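Local coordinates for type IV secretion system protein VirB11 (Brucella suis, PDB 2GZA) that binds and hydrolyses ATP, working as a hexameric ATPase of the VirB secretion machinery that Brucella may need to establish its replication niche in the host, at residues S21-L26 with S72-T77; V43-G47 with E111-I115; I85-V91 with Q103-A109. All coordinates share one frame; numbering follows the deposited sequence.

How the contacts relate
From the N terminus, helix 13-26 runs into contact 1 (21-26 with 72-77), which closes a loop of 45 residues by bringing that helix against helix 67-81. Contact 2 (43-47 with 111-115) starts inside this loop and ends beyond it, so the two cross; it joins loops flanking strands 40-43 and 116-120. Contact 3 (85-91 with 103-109) is nested within contact 2, follows contact 1 in series, and closes the hairpin of strands 91-95 and 101-105. Contacts 2 and 3 touch where I115 meets P107. Helix 67-81 is common ground: it pairs with helix 13-26 in contact 1 and receives I115 of contact 2 and I85 and I104 of contact 3.

Contact 1: residues S21-L26 with S72-T77; sequences SVNFHL and SLGTAT
The imidazole of H25 is held between two side chains: S72 CB of the facing helix lies over one face, and F24 CD2 of its own helix over the other, each offset toward the rim. The first is a CH-pi contact, with S72 CB 3.9 Å from the H25 ring centroid and 23° off the ring normal. H25 ND1 in turn lies at the edge of the F24 ring, in its plane. The stack belongs to a nearly antiparallel helix pair of the N-terminal domain; the axes of segments 21-26 and 72-77 approach to 8.7 Å at 158°. CG anti to the carbonyl carbon (chi1 -56°) directs the ring of H25 at S72 and A76, where CD2 reaches A76 CB, while H25 CB rests on the backbone of L73. No hydrogen bond crosses the interface. The hydroxyl of S72 is bonded to the carbonyl of E68 one turn back, leaving its methylene to meet the ring. Next to it, L26 CD2 meets L73 CD1, the side chains crossing at about a right angle, and L96 packs on V22, L26 and T77. V22 divides its branches: CG2 abuts A76 O, and V22 CG1 meets T77 CG2 at 3.7 Å.

Contact 2: residues V43-G47 with E111-I115; sequences VNRPG and EHGTI
R45 and T114 meet through their aliphatic parts, R45 CB lying 3.8 Å from T114 CG2, and together with I115 they carry most of the surface buried here. Two loops of the N-terminal domain come together, one of them a type II beta turn from E111 to T114 with G113 at its positive-phi position. The arginine chain, bent at chi2 and chi3, carries its guanidinium past the T114 methyl, which it meets obliquely, to E111. There R45 NH2 forms a salt bridge with E111 OE1 at 2.5 Å. The carboxylate comes to the guanidinium at its edge, the planes are turned 54° apart, and a single nitrogen makes the bridge, with OE2 more distant. E111 meets it with an extended chain, its CG trans to the backbone N (chi1 -171°). T114 sets its CB against N44 O, and a water donates to both N44 O (2.6 Å) and T114 OG1 (3.1 Å), linking the loops where no direct hydrogen bond does. I115 contributes largely through its backbone: I115 O lies 3.2 Å from N44 O, two acceptors close without a hydrogen bond, while its side chain leads away to helix 67-81. Alongside, P46 CD packs on G113 O. V43 pairs with V117 on strand 116-120, and R45 and E111 abut H222 and H224, so these loops of the antiparallel sheet meet strand 222-226 of the parallel three-stranded sheet.

Contact 3: residues I85-V91 with Q103-A109; sequences ISDSRPV and QIVRPPA
I85 opens the contact by laying its side chain across two partners: I85 CD1 meets I104 CG2 at 3.8 Å, the two side chains crossing at about a right angle, while CG1 lies against the aliphatic part of R106. A chi1 of -176° turns CG1 away from the backbone N and sends this longer branch to the facing segment. At S86 the carbonyl oxygen touches R106 CD, and its hydroxyl pairs with that of S88 within the loop. D87 lies over one face of the R106 guanidinium, with D87 CB 3.4 Å from R106 NH2. The D87 carboxylate makes no salt bridge: D87 OD2 is 4.6 Å from R106 NH2 and well out of the guanidinium plane, so any attraction would be one of charge alone. The same oxygen instead touches P108 CG. Further on, P90 packs its ring against P108 and A109, with CB also on R106 CG. P90 O accepts the cross-segment hydrogen bond from R106 N at 2.8 Å; V105 CA adds a CA-H...O contact to that oxygen. V91 then begins the regular pairing of a beta hairpin, an antiparallel non-hydrogen-bonded pair with V105. Their side chains lie side by side, CG2 of V91 being 3.9 Å from CG1 of V105, while V91 CG1 reaches the Q103 amide. Strand 101-105 lies between strands 91-95 and 116-120 in the antiparallel sheet, with I85 and I104 against helix 67-81, and V91, Q103 and V105 touching S247 of helix 241-248.

Contact 1: residues S21-L26 with S72-T77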
loop_
_atom_site.group_PDB
_atom_site.type_symbol
_atom_site.label_atom_id
_atom_site.label_comp_id
_atom_site.label_asym_id
_atom_site.label_seq_id
_atom_site.Cartn_x
_atom_site.Cartn_y
_atom_site.Cartn_z
ATOM N N SER C 21 -1.708 -49.467 21.339
ATOM C CA SER C 21 -0.598 -48.968 22.149
ATOM C C SER C 21 -0.989 -47.715 22.903
ATOM O O SER C 21 -0.712 -47.596 24.093
ATOM C CB SER C 21 0.649 -48.720 21.300
ATOM O OG SER C 21 1.109 -49.939 20.739
ATOM N N VAL C 22 -1.651 -46.799 22.204
ATOM C CA VAL C 22 -2.174 -45.582 22.797
ATOM C C VAL C 22 -3.126 -45.918 23.936
ATOM O O VAL C 22 -3.004 -45.363 25.024
ATOM C CB VAL C 22 -2.898 -44.720 21.754
ATOM C CG1 VAL C 22 -3.235 -43.374 22.345
ATOM C CG2 VAL C 22 -2.030 -44.543 20.519
ATOM N N ASN C 23 -4.061 -46.835 23.679
ATOM C CA ASN C 23 -5.023 -47.299 24.680
ATOM C C ASN C 23 -4.350 -47.905 25.897
ATOM O O ASN C 23 -4.815 -47.741 27.024
ATOM C CB ASN C 23 -5.983 -48.328 24.080
ATOM C CG ASN C 23 -7.088 -47.690 23.277
ATOM O OD1 ASN C 23 -7.151 -46.464 23.149
ATOM N ND2 ASN C 23 -7.972 -48.519 22.724
ATOM N N PHE C 24 -3.258 -48.619 25.651
ATOM C CA PHE C 24 -2.466 -49.230 26.706
ATOM C C PHE C 24 -1.966 -48.171 27.679
ATOM O O PHE C 24 -2.116 -48.322 28.891
ATOM C CB PHE C 24 -1.281 -49.996 26.103
ATOM C CG PHE C 24 -0.457 -50.748 27.112
ATOM C CD1 PHE C 24 -0.806 -52.042 27.488
ATOM C CD2 PHE C 24 0.683 -50.169 27.676
ATOM C CE1 PHE C 24 -0.046 -52.741 28.419
ATOM C CE2 PHE C 24 1.448 -50.863 28.605
ATOM C CZ PHE C 24 1.079 -52.152 28.978
ATOM N N HIS C 25 -1.383 -47.101 27.141
ATOM C CA HIS C 25 -0.868 -46.008 27.953
ATOM C C HIS C 25 -1.965 -45.078 28.484
ATOM O O HIS C 25 -1.701 -44.241 29.353
ATOM C CB HIS C 25 0.224 -45.224 27.200
ATOM C CG HIS C 25 1.363 -46.074 26.736
ATOM N ND1 HIS C 25 2.234 -46.691 27.603
ATOM C CD2 HIS C 25 1.772 -46.412 25.492
ATOM C CE1 HIS C 25 3.124 -47.378 26.916
ATOM N NE2 HIS C 25 2.866 -47.226 25.632
ATOM N N LEU C 26 -3.183 -45.232 27.967
ATOM C CA LEU C 26 -4.329 -44.476 28.453
ATOM C C LEU C 26 -5.020 -45.137 29.639
ATOM O O LEU C 26 -5.875 -44.526 30.274
ATOM C CB LEU C 26 -5.325 -44.239 27.322
ATOM C CG LEU C 26 -4.956 -43.110 26.363
ATOM C CD1 LEU C 26 -5.997 -43.016 25.272
ATOM C CD2 LEU C 26 -4.851 -41.805 27.126
ATOM N N SER C 72 5.809 -42.081 27.597
ATOM C CA SER C 72 5.346 -43.170 26.743
ATOM C C SER C 72 4.005 -42.864 26.091
ATOM O O SER C 72 3.782 -43.212 24.930
ATOM C CB SER C 72 5.193 -44.462 27.561
ATOM O OG SER C 72 6.396 -44.835 28.198
ATOM N N LEU C 73 3.114 -42.244 26.858
ATOM C CA LEU C 73 1.811 -41.821 26.351
ATOM C C LEU C 73 1.982 -40.864 25.185
ATOM O O LEU C 73 1.338 -41.033 24.153
ATOM C CB LEU C 73 0.968 -41.190 27.461
ATOM C CG LEU C 73 -0.331 -40.471 27.083
ATOM C CD1 LEU C 73 -1.303 -41.377 26.351
ATOM C CD2 LEU C 73 -0.985 -39.912 28.316
ATOM N N GLY C 74 2.866 -39.879 25.356
ATOM C CA GLY C 74 3.166 -38.907 24.311
ATOM C C GLY C 74 3.618 -39.552 23.021
ATOM O O GLY C 74 3.035 -39.322 21.960
ATOM N N THR C 75 4.655 -40.374 23.117
ATOM C CA THR C 75 5.240 -41.021 21.947
ATOM C C THR C 75 4.225 -41.883 21.206
ATOM O O THR C 75 4.135 -41.830 19.980
ATOM C CB THR C 75 6.485 -41.861 22.310
ATOM O OG1 THR C 75 6.105 -42.943 23.169
ATOM C CG2 THR C 75 7.543 -40.995 22.998
ATOM N N ALA C 76 3.451 -42.659 21.959
ATOM C CA ALA C 76 2.419 -43.519 21.387
ATOM C C ALA C 76 1.389 -42.718 20.602
ATOM O O ALA C 76 0.991 -43.131 19.508
ATOM C CB ALA C 76 1.753 -44.355 22.468
ATOM N N THR C 77 0.983 -41.574 21.151
ATOM C CA THR C 77 0.007 -40.714 20.494
ATOM C C THR C 77 0.613 -40.070 19.251
ATOM O O THR C 77 -0.064 -39.936 18.229
ATOM C CB THR C 77 -0.557 -39.636 21.444
ATOM O OG1 THR C 77 0.489 -38.748 21.851
ATOM C CG2 THR C 77 -1.182 -40.270 22.671
#

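Contact 2: residues V43-G47 with E111-I115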
loop_
_atom_site.group_PDB
_atom_site.type_symbol
_atom_site.label_atom_id
_atom_site.label_comp_id
_atom_site.label_asym_id
_atom_site.label_seq_id
_atom_site.Cartn_x
_atom_site.Cartn_y
_atom_site.Cartn_z
ATOM N N VAL C 43 -3.892 -33.981 32.941
ATOM C CA VAL C 43 -2.757 -34.325 33.782
ATOM C C VAL C 43 -1.727 -33.202 33.672
ATOM O O VAL C 43 -1.205 -32.921 32.589
ATOM C CB VAL C 43 -2.137 -35.711 33.435
ATOM C CG1 VAL C 43 -0.907 -35.997 34.321
ATOM C CG2 VAL C 43 -3.163 -36.824 33.598
ATOM N N ASN C 44 -1.466 -32.546 34.800
ATOM C CA ASN C 44 -0.513 -31.421 34.859
ATOM C C ASN C 44 0.880 -31.875 35.252
ATOM O O ASN C 44 1.871 -31.269 34.852
ATOM C CB ASN C 44 -0.974 -30.357 35.857
ATOM C CG ASN C 44 -2.363 -29.847 35.564
ATOM O OD1 ASN C 44 -2.814 -29.877 34.422
ATOM N ND2 ASN C 44 -3.056 -29.379 36.598
ATOM N N ARG C 45 0.937 -32.931 36.053
ATOM C CA ARG C 45 2.186 -33.444 36.589
ATOM C C ARG C 45 1.987 -34.880 37.038
ATOM O O ARG C 45 0.853 -35.301 37.255
ATOM C CB ARG C 45 2.691 -32.561 37.746
ATOM C CG ARG C 45 1.761 -32.429 38.950
ATOM C CD ARG C 45 1.429 -30.969 39.229
ATOM N NE ARG C 45 2.541 -30.088 38.869
ATOM C CZ ARG C 45 2.426 -28.841 38.423
ATOM N NH1 ARG C 45 1.241 -28.276 38.263
ATOM N NH2 ARG C 45 3.518 -28.154 38.128
ATOM N N PRO C 46 3.092 -35.627 37.204
ATOM C CA PRO C 46 3.032 -37.006 37.670
ATOM C C PRO C 46 2.214 -37.124 38.945
ATOM O O PRO C 46 2.384 -36.313 39.853
ATOM C CB PRO C 46 4.502 -37.320 38.000
ATOM C CG PRO C 46 5.202 -35.991 38.040
ATOM C CD PRO C 46 4.487 -35.187 37.016
ATOM N N GLY C 47 1.329 -38.117 38.998
ATOM C CA GLY C 47 0.629 -38.454 40.228
ATOM C C GLY C 47 -0.765 -37.881 40.403
ATOM O O GLY C 47 -1.453 -38.231 41.357
ATOM N N GLU C 111 7.124 -27.228 32.628
ATOM C CA GLU C 111 7.915 -27.445 33.842
ATOM C C GLU C 111 8.638 -28.784 33.815
ATOM O O GLU C 111 8.030 -29.812 33.499
ATOM C CB GLU C 111 7.004 -27.378 35.070
ATOM C CG GLU C 111 7.701 -27.370 36.438
ATOM C CD GLU C 111 6.722 -27.395 37.619
ATOM O OE1 GLU C 111 5.577 -26.934 37.482
ATOM O OE2 GLU C 111 7.100 -27.882 38.702
ATOM N N HIS C 112 9.931 -28.767 34.148
ATOM C CA HIS C 112 10.747 -29.979 34.142
ATOM C C HIS C 112 10.228 -31.016 35.127
ATOM O O HIS C 112 9.747 -30.672 36.210
ATOM C CB HIS C 112 12.228 -29.670 34.389
ATOM C CG HIS C 112 12.542 -29.238 35.786
ATOM N ND1 HIS C 112 12.681 -27.913 36.144
ATOM C CD2 HIS C 112 12.759 -29.959 36.912
ATOM C CE1 HIS C 112 12.962 -27.834 37.431
ATOM N NE2 HIS C 112 13.015 -29.062 37.920
ATOM N N GLY C 113 10.325 -32.280 34.730
ATOM C CA GLY C 113 9.798 -33.380 35.513
ATOM C C GLY C 113 8.286 -33.451 35.481
ATOM O O GLY C 113 7.689 -34.176 36.280
ATOM N N THR C 114 7.667 -32.687 34.578
ATOM C CA THR C 114 6.212 -32.734 34.344
ATOM C C THR C 114 5.889 -32.915 32.863
ATOM O O THR C 114 6.666 -32.524 31.997
ATOM C CB THR C 114 5.476 -31.447 34.810
ATOM O OG1 THR C 114 5.796 -30.362 33.931
ATOM C CG2 THR C 114 5.846 -31.065 36.235
ATOM N N ILE C 115 4.731 -33.516 32.595
ATOM C CA ILE C 115 4.128 -33.526 31.268
ATOM C C ILE C 115 2.721 -32.962 31.419
ATOM O O ILE C 115 2.033 -33.269 32.395
ATOM C CB ILE C 115 4.035 -34.953 30.692
ATOM C CG1 ILE C 115 5.394 -35.662 30.745
ATOM C CG2 ILE C 115 3.420 -34.951 29.284
ATOM C CD1 ILE C 115 6.391 -35.216 29.704
HETATM O O HOH W 1 3.020 -29.094 33.875
#

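Contact 3: residues I85-V91 with Q103-A109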
loop_
_atom_site.group_PDB
_atom_site.type_symbol
_atom_site.label_atom_id
_atom_site.label_comp_id
_atom_site.label_asym_id
_atom_site.label_seq_id
_atom_site.Cartn_x
_atom_site.Cartn_y
_atom_site.Cartn_z
ATOM N N ILE C 85 7.164 -36.609 19.235
ATOM C CA ILE C 85 7.234 -35.783 20.418
ATOM C C ILE C 85 8.630 -35.959 21.037
ATOM O O ILE C 85 8.862 -36.797 21.912
ATOM C CB ILE C 85 6.096 -36.052 21.446
ATOM C CG1 ILE C 85 6.193 -35.057 22.611
ATOM C CG2 ILE C 85 6.121 -37.491 21.944
ATOM C CD1 ILE C 85 4.855 -34.631 23.164
ATOM N N SER C 86 9.529 -35.153 20.513
ATOM C CA SER C 86 10.904 -35.092 20.929
ATOM C C SER C 86 11.063 -33.850 21.779
ATOM O O SER C 86 10.107 -33.101 21.996
ATOM C CB SER C 86 11.838 -35.028 19.714
ATOM O OG SER C 86 11.491 -33.948 18.861
ATOM N N ASP C 87 12.285 -33.638 22.258
ATOM C CA ASP C 87 12.655 -32.485 23.049
ATOM C C ASP C 87 12.869 -31.251 22.141
ATOM O O ASP C 87 13.005 -30.130 22.635
ATOM C CB ASP C 87 13.842 -32.878 23.950
ATOM C CG ASP C 87 14.862 -31.797 24.145
ATOM O OD1 ASP C 87 16.018 -31.995 23.703
ATOM O OD2 ASP C 87 14.518 -30.760 24.751
ATOM N N SER C 88 12.858 -31.469 20.808
ATOM C CA SER C 88 12.925 -30.396 19.790
ATOM C C SER C 88 11.557 -30.189 19.112
ATOM O O SER C 88 11.385 -29.294 18.285
ATOM C CB SER C 88 14.028 -30.682 18.767
ATOM O OG SER C 88 13.967 -32.030 18.319
ATOM N N ARG C 89 10.603 -31.035 19.504
ATOM C CA ARG C 89 9.194 -30.896 19.108
ATOM C C ARG C 89 8.318 -31.322 20.295
ATOM O O ARG C 89 7.796 -32.434 20.331
ATOM C CB ARG C 89 8.885 -31.705 17.850
ATOM C CG ARG C 89 9.292 -30.980 16.569
ATOM C CD ARG C 89 9.035 -31.781 15.312
ATOM N NE ARG C 89 9.271 -30.968 14.120
ATOM C CZ ARG C 89 9.388 -31.446 12.884
ATOM N NH1 ARG C 89 9.301 -32.751 12.649
ATOM N NH2 ARG C 89 9.599 -30.613 11.877
ATOM N N PRO C 90 8.173 -30.421 21.284
ATOM C CA PRO C 90 7.539 -30.743 22.557
ATOM C C PRO C 90 6.040 -30.441 22.688
ATOM O O PRO C 90 5.463 -30.700 23.743
ATOM C CB PRO C 90 8.337 -29.888 23.549
ATOM C CG PRO C 90 9.048 -28.824 22.704
ATOM C CD PRO C 90 8.670 -29.037 21.279
ATOM N N VAL C 91 5.421 -29.902 21.644
ATOM C CA VAL C 91 3.984 -29.636 21.662
ATOM C C VAL C 91 3.284 -30.507 20.625
ATOM O O VAL C 91 3.636 -30.490 19.449
ATOM C CB VAL C 91 3.673 -28.135 21.457
ATOM C CG1 VAL C 91 2.181 -27.905 21.326
ATOM C CG2 VAL C 91 4.233 -27.330 22.616
ATOM N N GLN C 103 -4.087 -32.662 23.776
ATOM C CA GLN C 103 -2.917 -31.815 23.685
ATOM C C GLN C 103 -1.881 -32.217 24.702
ATOM O O GLN C 103 -2.178 -32.357 25.888
ATOM C CB GLN C 103 -3.263 -30.341 23.803
ATOM C CG GLN C 103 -3.095 -29.621 22.486
ATOM C CD GLN C 103 -1.750 -28.930 22.358
ATOM O OE1 GLN C 103 -1.462 -28.300 21.341
ATOM N NE2 GLN C 103 -0.920 -29.024 23.398
ATOM N N ILE C 104 -0.667 -32.429 24.213
ATOM C CA ILE C 104 0.446 -32.819 25.059
ATOM C C ILE C 104 1.616 -31.855 24.915
ATOM O O ILE C 104 2.078 -31.564 23.806
ATOM C CB ILE C 104 0.905 -34.277 24.804
ATOM C CG1 ILE C 104 -0.264 -35.251 25.008
ATOM C CG2 ILE C 104 2.075 -34.639 25.728
ATOM C CD1 ILE C 104 0.084 -36.712 24.817
ATOM N N VAL C 105 2.071 -31.348 26.055
ATOM C CA VAL C 105 3.281 -30.539 26.125
ATOM C C VAL C 105 4.299 -31.259 27.002
ATOM O O VAL C 105 3.976 -31.687 28.110
ATOM C CB VAL C 105 3.014 -29.137 26.710
ATOM C CG1 VAL C 105 4.203 -28.209 26.443
ATOM C CG2 VAL C 105 1.741 -28.553 26.139
ATOM N N ARG C 106 5.523 -31.402 26.496
ATOM C CA ARG C 106 6.596 -32.039 27.260
ATOM C C ARG C 106 7.745 -31.071 27.641
ATOM O O ARG C 106 7.869 -30.001 27.045
ATOM C CB ARG C 106 7.089 -33.329 26.584
ATOM C CG ARG C 106 7.861 -33.146 25.306
ATOM C CD ARG C 106 8.896 -34.243 25.140
ATOM N NE ARG C 106 10.174 -33.879 25.756
ATOM C CZ ARG C 106 11.148 -34.732 26.052
ATOM N NH1 ARG C 106 11.010 -36.028 25.801
ATOM N NH2 ARG C 106 12.265 -34.287 26.611
ATOM N N PRO C 107 8.556 -31.450 28.654
ATOM C CA PRO C 107 9.583 -30.783 29.471
ATOM C C PRO C 107 10.509 -29.638 29.018
ATOM O O PRO C 107 10.966 -28.894 29.891
ATOM C CB PRO C 107 10.412 -31.943 29.972
ATOM C CG PRO C 107 9.393 -32.913 30.274
ATOM C CD PRO C 107 8.389 -32.827 29.142
ATOM N N PRO C 108 10.882 -29.516 27.732
ATOM C CA PRO C 108 11.462 -28.168 27.594
ATOM C C PRO C 108 10.358 -27.100 27.622
ATOM O O PRO C 108 10.516 -26.073 28.283
ATOM C CB PRO C 108 12.193 -28.208 26.253
ATOM C CG PRO C 108 11.541 -29.324 25.493
ATOM C CD PRO C 108 10.957 -30.309 26.494
ATOM N N ALA C 109 9.239 -27.364 26.953
ATOM C CA ALA C 109 8.166 -26.381 26.848
ATOM C C ALA C 109 7.252 -26.285 28.079
ATOM O O ALA C 109 6.498 -25.326 28.211
ATOM C CB ALA C 109 7.359 -26.610 25.584
#